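Local coordinates for nitrate regulatory protein (Klebsiella oxytoca, PDB 4AKK) that senses nitrate and nitrite through its NIT domain and binds nasF leader RNA to cause transcription antitermination of the nasFEDCBA operon, at residues A[275-278]-A[279-283]; A[208-212]-A[213-217]; A[284-287]-A[288-291]. All coordinates share one frame; numbering follows the deposited sequence.

Contact 1 of 3, residues A[275-278]-A[279-283]; sequences EGET and ALRWF
Glu-277 reaches along the first turn of helix 277-312 to Arg-281 and closes an i to i+4 salt bridge, OE2 to NH2 at 2.8 Å. Both chains fold over to meet: the glutamate bends at chi2 (62°), the arginine at chi2 and chi3, and each has its CG anti to the backbone N. The carboxylate and guanidinium planes stand 50° apart, and OE2 comes to NH2 at a slant. Beneath this pair the helix starts from Gly-276 at the N-cap, where a phi of 105° suits a residue with no CB. Its carbonyl O takes the first helical hydrogen bond, from Leu-280 N at 3.0 Å. Glu-277 O then receives Arg-281 N at 3.0 Å, and Thr-278 O receives Trp-282 N at 2.8 Å. Two other polar side-chain atoms find partners beyond this stretch: Thr-278 OG1 is hydrogen-bonded to Asp-274 OD2, and Trp-282 NE1 donates to the backbone O of Arg-203 on helix 180-212. Small Ala-279 lets that helix come close, and Leu-280 lies on Ile-82 of helix 56-85. Glu-277 is the first residue of the helix, and a negative charge near this end would probably be favourable to the helix dipole, while its carboxylate is paired with Arg-281 and the salt bridge links the first turn of the helix to the next.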
loop_
_atom_site.group_PDB
_atom_site.type_symbol
_atom_site.label_atom_id
_atom_site.label_comp_id
_atom_site.label_asym_id
_atom_site.label_seq_id
_atom_site.Cartn_x
_atom_site.Cartn_y
_atom_site.Cartn_z
ATOM N N GLU A 275 5.467 42.740 -12.406
ATOM C CA GLU A 275 4.035 42.883 -12.667
ATOM C C GLU A 275 3.467 41.837 -13.624
ATOM O O GLU A 275 2.708 42.164 -14.538
ATOM C CB GLU A 275 3.726 44.297 -13.183
ATOM C CG GLU A 275 4.465 45.404 -12.438
ATOM C CD GLU A 275 4.442 46.734 -13.182
ATOM O OE1 GLU A 275 3.432 47.023 -13.861
ATOM O OE2 GLU A 275 5.433 47.492 -13.088
ATOM N N GLY A 276 3.822 40.576 -13.409
ATOM C CA GLY A 276 3.228 39.499 -14.175
ATOM C C GLY A 276 4.128 38.908 -15.241
ATOM O O GLY A 276 3.794 37.886 -15.835
ATOM N N GLU A 277 5.272 39.539 -15.486
ATOM C CA GLU A 277 6.156 39.081 -16.556
ATOM C C GLU A 277 6.779 37.699 -16.260
ATOM O O GLU A 277 6.743 36.808 -17.108
ATOM C CB GLU A 277 7.230 40.136 -16.862
ATOM C CG GLU A 277 8.083 39.821 -18.082
ATOM C CD GLU A 277 7.264 39.746 -19.371
ATOM O OE1 GLU A 277 6.473 40.679 -19.648
ATOM O OE2 GLU A 277 7.421 38.752 -20.111
ATOM N N THR A 278 7.342 37.516 -15.064
ATOM C CA THR A 278 7.927 36.220 -14.686
ATOM C C THR A 278 6.871 35.112 -14.538
ATOM O O THR A 278 7.117 33.952 -14.877
ATOM C CB THR A 278 8.727 36.306 -13.367
ATOM O OG1 THR A 278 9.859 37.163 -13.539
ATOM C CG2 THR A 278 9.225 34.929 -12.953
ATOM N N ALA A 279 5.712 35.489 -14.012
ATOM C CA ALA A 279 4.574 34.598 -13.879
ATOM C C ALA A 279 4.170 34.020 -15.227
ATOM O O ALA A 279 3.935 32.814 -15.354
ATOM C CB ALA A 279 3.400 35.349 -13.251
ATOM N N LEU A 280 4.083 34.890 -16.231
ATOM C CA LEU A 280 3.775 34.477 -17.600
ATOM C C LEU A 280 4.861 33.581 -18.172
ATOM O O LEU A 280 4.574 32.588 -18.843
ATOM C CB LEU A 280 3.576 35.701 -18.499
ATOM C CG LEU A 280 2.300 36.500 -18.248
ATOM C CD1 LEU A 280 2.242 37.707 -19.188
ATOM C CD2 LEU A 280 1.081 35.598 -18.433
ATOM N N ARG A 281 6.114 33.934 -17.903
ATOM C CA ARG A 281 7.246 33.145 -18.370
ATOM C C ARG A 281 7.125 31.736 -17.771
ATOM O O ARG A 281 7.284 30.722 -18.459
ATOM C CB ARG A 281 8.547 33.827 -17.930
ATOM C CG ARG A 281 9.789 33.438 -18.713
ATOM C CD ARG A 281 9.848 34.143 -20.064
ATOM N NE ARG A 281 9.842 35.601 -19.938
ATOM C CZ ARG A 281 10.009 36.443 -20.958
ATOM N NH1 ARG A 281 10.202 35.971 -22.184
ATOM N NH2 ARG A 281 9.988 37.756 -20.752
ATOM N N TRP A 282 6.815 31.690 -16.479
ATOM C CA TRP A 282 6.610 30.432 -15.769
ATOM C C TRP A 282 5.454 29.663 -16.393
ATOM O O TRP A 282 5.595 28.502 -16.774
ATOM C CB TRP A 282 6.309 30.733 -14.297
ATOM C CG TRP A 282 5.793 29.562 -13.501
ATOM C CD1 TRP A 282 4.490 29.264 -13.220
ATOM C CD2 TRP A 282 6.580 28.554 -12.861
ATOM N NE1 TRP A 282 4.416 28.132 -12.448
ATOM C CE2 TRP A 282 5.686 27.676 -12.213
ATOM C CE3 TRP A 282 7.956 28.313 -12.767
ATOM C CZ2 TRP A 282 6.123 26.575 -11.485
ATOM C CZ3 TRP A 282 8.389 27.213 -12.045
ATOM C CH2 TRP A 282 7.474 26.358 -11.414
ATOM N N PHE A 283 4.313 30.327 -16.508
ATOM C CA PHE A 283 3.105 29.684 -17.010
ATOM C C PHE A 283 3.331 29.066 -18.395
ATOM O O PHE A 283 2.970 27.914 -18.648
ATOM C CB PHE A 283 1.940 30.687 -17.055
ATOM C CG PHE A 283 0.639 30.071 -17.495
ATOM C CD1 PHE A 283 -0.201 29.456 -16.574
ATOM C CD2 PHE A 283 0.263 30.088 -18.829
ATOM C CE1 PHE A 283 -1.401 28.888 -16.975
ATOM C CE2 PHE A 283 -0.934 29.517 -19.239
ATOM C CZ PHE A 283 -1.762 28.912 -18.311
#

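Contact 2 of 3, residues A[208-212]-A[213-217]; sequences LGFAR and GQFSD. With EDO (1,2-ethanediol), chain D.
The carbonyl oxygen of Gly-209 is gripped by two backbone N-H groups at once, Gly-213 N and Gln-214 N, each 3.1 Å away and each making a weak, bent bond. Together with the longer and likewise weak bond from Gly-213 N to Phe-210 O, at 3.4 Å, this is the pattern of a Schellman motif, which ends helix 180-212: the bond from Gln-214 spans six residues, and the one from Gly-213 to Phe-210 nests inside it. Gly-213 supplies the positive phi, 81°, that turns the chain out of the helix, a conformation that glycine adopts readily. Beyond the turn Phe-215 folds back over the helix end. Its ring lies flat on Gly-209, whose CA sits 3.6 Å from the ring centroid in a CH-pi contact; the aromatic ring takes the space left by the missing side chain. The same ring turns its CE1 and CZ edge onto one face of Phe-210, giving a T-shaped pair with centroids 4.9 Å apart and planes at 81°. Phe-210 in turn packs on Leu-262, Val-265 and Ala-266 of helix 257-267, so the helix end is packed against helix 257-267. On the more polar side, a water molecule bridges the exit: it accepts from Arg-212 NH1 at 2.9 Å and from Ser-216 N, and donates to Gln-214 O at 2.8 Å. The chain of Arg-212, extended from CG to NE, carries its guanidinium out to this water and to Glu-153, its salt-bridge partner through NH2. Ser-216, the N-cap of helix 217-240, places its short side chain so that OG accepts a hydrogen bond from Leu-219 N.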
loop_
_atom_site.group_PDB
_atom_site.type_symbol
_atom_site.label_atom_id
_atom_site.label_comp_id
_atom_site.label_asym_id
_atom_site.label_seq_id
_atom_site.Cartn_x
_atom_site.Cartn_y
_atom_site.Cartn_z
ATOM N N LEU A 208 0.785 31.817 -9.230
ATOM C CA LEU A 208 0.276 32.603 -8.131
ATOM C C LEU A 208 1.418 33.338 -7.425
ATOM O O LEU A 208 1.394 34.557 -7.279
ATOM C CB LEU A 208 -0.446 31.681 -7.148
ATOM C CG LEU A 208 -0.881 32.317 -5.836
ATOM C CD1 LEU A 208 -1.839 33.456 -6.105
ATOM C CD2 LEU A 208 -1.511 31.273 -4.912
ATOM N N GLY A 209 2.433 32.594 -7.007
ATOM C CA GLY A 209 3.568 33.178 -6.321
ATOM C C GLY A 209 4.274 34.250 -7.136
ATOM O O GLY A 209 4.608 35.313 -6.616
ATOM N N PHE A 210 4.518 33.970 -8.414
ATOM C CA PHE A 210 5.218 34.926 -9.265
ATOM C C PHE A 210 4.334 36.123 -9.604
ATOM O O PHE A 210 4.824 37.228 -9.811
ATOM C CB PHE A 210 5.743 34.257 -10.546
ATOM C CG PHE A 210 6.920 33.338 -10.314
ATOM C CD1 PHE A 210 8.106 33.824 -9.778
ATOM C CD2 PHE A 210 6.843 31.988 -10.643
ATOM C CE1 PHE A 210 9.193 32.976 -9.566
ATOM C CE2 PHE A 210 7.925 31.141 -10.443
ATOM C CZ PHE A 210 9.098 31.633 -9.896
ATOM N N ALA A 211 3.028 35.904 -9.663
ATOM C CA ALA A 211 2.115 36.996 -9.937
ATOM C C ALA A 211 2.063 37.963 -8.748
ATOM O O ALA A 211 1.952 39.181 -8.934
ATOM C CB ALA A 211 0.734 36.473 -10.277
ATOM N N ARG A 212 2.158 37.422 -7.535
ATOM C CA ARG A 212 2.152 38.233 -6.320
ATOM C C ARG A 212 3.474 38.947 -6.107
ATOM O O ARG A 212 3.529 39.959 -5.420
ATOM C CB ARG A 212 1.907 37.357 -5.084
ATOM C CG ARG A 212 0.505 36.820 -4.946
ATOM C CD ARG A 212 0.430 35.772 -3.835
ATOM N NE ARG A 212 -0.950 35.365 -3.594
ATOM C CZ ARG A 212 -1.315 34.357 -2.813
ATOM N NH1 ARG A 212 -0.396 33.628 -2.195
ATOM N NH2 ARG A 212 -2.605 34.076 -2.657
ATOM N N GLY A 213 4.545 38.397 -6.664
ATOM C CA GLY A 213 5.873 38.906 -6.383
ATOM C C GLY A 213 6.410 38.365 -5.065
ATOM O O GLY A 213 7.421 38.849 -4.548
ATOM N N GLN A 214 5.733 37.357 -4.519
ATOM C CA GLN A 214 6.197 36.699 -3.296
ATOM C C GLN A 214 5.599 35.313 -3.096
ATOM O O GLN A 214 4.435 35.065 -3.420
ATOM C CB GLN A 214 5.898 37.559 -2.066
ATOM C CG GLN A 214 4.488 38.129 -2.043
ATOM C CD GLN A 214 4.107 38.695 -0.687
ATOM O OE1 GLN A 214 4.814 38.496 0.303
ATOM N NE2 GLN A 214 2.982 39.402 -0.636
ATOM N N PHE A 215 6.421 34.417 -2.560
ATOM C CA PHE A 215 5.977 33.111 -2.094
ATOM C C PHE A 215 5.993 33.091 -0.565
ATOM O O PHE A 215 7.054 33.172 0.046
ATOM C CB PHE A 215 6.900 32.003 -2.634
ATOM C CG PHE A 215 6.743 31.741 -4.114
ATOM C CD1 PHE A 215 7.333 32.583 -5.053
ATOM C CD2 PHE A 215 6.008 30.655 -4.565
ATOM C CE1 PHE A 215 7.187 32.351 -6.423
ATOM C CE2 PHE A 215 5.851 30.413 -5.921
ATOM C CZ PHE A 215 6.446 31.268 -6.860
ATOM N N SER A 216 4.825 32.991 0.058
ATOM C CA SER A 216 4.777 32.791 1.504
ATOM C C SER A 216 5.428 31.455 1.826
ATOM O O SER A 216 5.624 30.633 0.930
ATOM C CB SER A 216 3.341 32.817 2.019
ATOM O OG SER A 216 2.543 31.865 1.347
ATOM N N ASP A 217 5.790 31.252 3.090
ATOM C CA ASP A 217 6.320 29.964 3.533
ATOM C C ASP A 217 5.313 28.861 3.221
ATOM O O ASP A 217 5.682 27.740 2.886
ATOM C CB ASP A 217 6.650 29.993 5.028
ATOM C CG ASP A 217 7.895 30.822 5.339
ATOM O OD1 ASP A 217 8.463 31.427 4.404
ATOM O OD2 ASP A 217 8.309 30.867 6.516
HETATM C C1 EDO D . 10.956 32.699 1.400
HETATM O O1 EDO D . 11.142 32.580 -0.019
HETATM C C2 EDO D . 9.989 31.624 1.885
HETATM O O2 EDO D . 8.643 31.947 1.520
HETATM O O HOH W 1 2.413 34.100 -1.709
#

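Contact 3 of 3, residues A[284-287]-A[288-291]; sequences CAQT and QRLE
The backbone of residues 284-291 is regular alpha-helix, with Gln-288, Arg-289, Leu-290 and Glu-291 each donating its N-H to the carbonyl four residues back, from Cys-284 O to Thr-287 O. On one flank Gln-286 and Arg-289 run side by side, and Arg-289 NH1 donates to Gln-286 OE1 at 3.0 Å. The bond is nearly straight, 158° at the hydrogen, and meets OE1 on a lone pair in the carbonyl plane. OE1 also lies in the guanidinium plane, although amide and guanidinium planes are turned 50° apart. A bend at chi2 (-77°) brings the glutamine to the long, extended arginine. This is the inward face of a helix in the all-helical NIT domain, and several polar ends reach neighbouring helices: NH1 also forms a salt bridge with Glu-202, and NH2 bonds to Gln-230. Gln-286 NE2 makes a weak bond to Glu-202. Thr-287 OG1 has two partners, Phe-283 O in its own helix and Arg-203 NH1 of helix 180-212. On the exposed flank a water donates to Ala-285 O at 2.6 Å and accepts a weak bond from Gln-288 NE2.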
loop_
_atom_site.group_PDB
_atom_site.type_symbol
_atom_site.label_atom_id
_atom_site.label_comp_id
_atom_site.label_asym_id
_atom_site.label_seq_id
_atom_site.Cartn_x
_atom_site.Cartn_y
_atom_site.Cartn_z
ATOM N N CYS A 284 3.953 29.837 -19.281
ATOM C CA CYS A 284 4.140 29.405 -20.660
ATOM C C CYS A 284 5.090 28.232 -20.750
ATOM O O CYS A 284 4.801 27.252 -21.441
ATOM C CB CYS A 284 4.615 30.566 -21.543
ATOM S SG CYS A 284 3.310 31.814 -21.795
ATOM N N ALA A 285 6.218 28.327 -20.051
ATOM C CA ALA A 285 7.135 27.198 -19.992
ATOM C C ALA A 285 6.422 25.946 -19.479
ATOM O O ALA A 285 6.601 24.858 -20.029
ATOM C CB ALA A 285 8.343 27.530 -19.124
ATOM N N GLN A 286 5.614 26.093 -18.430
ATOM C CA GLN A 286 4.936 24.936 -17.826
ATOM C C GLN A 286 3.873 24.395 -18.774
ATOM O O GLN A 286 3.665 23.200 -18.868
ATOM C CB GLN A 286 4.269 25.319 -16.498
ATOM C CG GLN A 286 5.233 25.630 -15.381
ATOM C CD GLN A 286 5.833 24.380 -14.762
ATOM O OE1 GLN A 286 5.558 23.259 -15.200
ATOM N NE2 GLN A 286 6.662 24.566 -13.736
ATOM N N THR A 287 3.191 25.291 -19.473
ATOM C CA THR A 287 2.163 24.860 -20.409
ATOM C C THR A 287 2.749 24.043 -21.574
ATOM O O THR A 287 2.112 23.110 -22.060
ATOM C CB THR A 287 1.392 26.051 -20.949
ATOM O OG1 THR A 287 0.835 26.775 -19.850
ATOM C CG2 THR A 287 0.278 25.596 -21.902
ATOM N N GLN A 288 3.957 24.387 -22.015
ATOM C CA GLN A 288 4.606 23.620 -23.086
ATOM C C GLN A 288 5.000 22.242 -22.560
ATOM O O GLN A 288 4.880 21.216 -23.245
ATOM C CB GLN A 288 5.847 24.342 -23.608
ATOM C CG GLN A 288 6.679 23.468 -24.567
ATOM C CD GLN A 288 7.734 24.249 -25.337
ATOM O OE1 GLN A 288 7.585 24.494 -26.536
ATOM N NE2 GLN A 288 8.803 24.643 -24.653
ATOM N N ARG A 289 5.468 22.240 -21.320
ATOM C CA ARG A 289 5.792 21.012 -20.614
ATOM C C ARG A 289 4.587 20.084 -20.515
ATOM O O ARG A 289 4.702 18.895 -20.751
ATOM C CB ARG A 289 6.303 21.352 -19.221
ATOM C CG ARG A 289 6.727 20.165 -18.400
ATOM C CD ARG A 289 6.915 20.597 -16.968
ATOM N NE ARG A 289 7.238 19.484 -16.081
ATOM C CZ ARG A 289 7.047 19.511 -14.766
ATOM N NH1 ARG A 289 6.514 20.592 -14.201
ATOM N NH2 ARG A 289 7.387 18.462 -14.018
ATOM N N LEU A 290 3.433 20.630 -20.166
ATOM C CA LEU A 290 2.227 19.815 -20.029
ATOM C C LEU A 290 1.705 19.306 -21.377
ATOM O O LEU A 290 1.188 18.190 -21.465
ATOM C CB LEU A 290 1.134 20.595 -19.290
ATOM C CG LEU A 290 1.420 20.855 -17.799
ATOM C CD1 LEU A 290 0.617 22.048 -17.286
ATOM C CD2 LEU A 290 1.132 19.616 -16.961
ATOM N N GLU A 291 1.836 20.116 -22.427
ATOM C CA GLU A 291 1.485 19.636 -23.768
ATOM C C GLU A 291 2.402 18.506 -24.240
ATOM O O GLU A 291 1.957 17.566 -24.909
ATOM C CB GLU A 291 1.434 20.782 -24.787
ATOM C CG GLU A 291 0.167 21.640 -24.670
ATOM C CD GLU A 291 -1.126 20.824 -24.786
ATOM O OE1 GLU A 291 -1.269 20.011 -25.732
ATOM O OE2 GLU A 291 -2.015 21.006 -23.932
HETATM O O HOH W 2 8.579 23.798 -21.378
#

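All three contacts lie in the NIT nitrate-sensing region, in series along the chain: contact 2, then contact 1, then contact 3. Contacts 1 and 3 occupy successive turns of helix 277-312, their centres about 13 Å apart, while contact 2 closes the neighbouring helix 180-212. Contacts 1 and 2 are about 11 Å apart between centres and touch directly: Phe-210 packs against Thr-278, Ala-279 and Trp-282, with Thr-278 CG2 3.5 Å from Phe-210 CD1. Contact 3 stays clear of contact 2, about 7 Å away at the nearest atoms. The start of one helix is thus packed on the end of another at one extremity of the receptor bundle, while contact 3 lies nearer the centre of the chain.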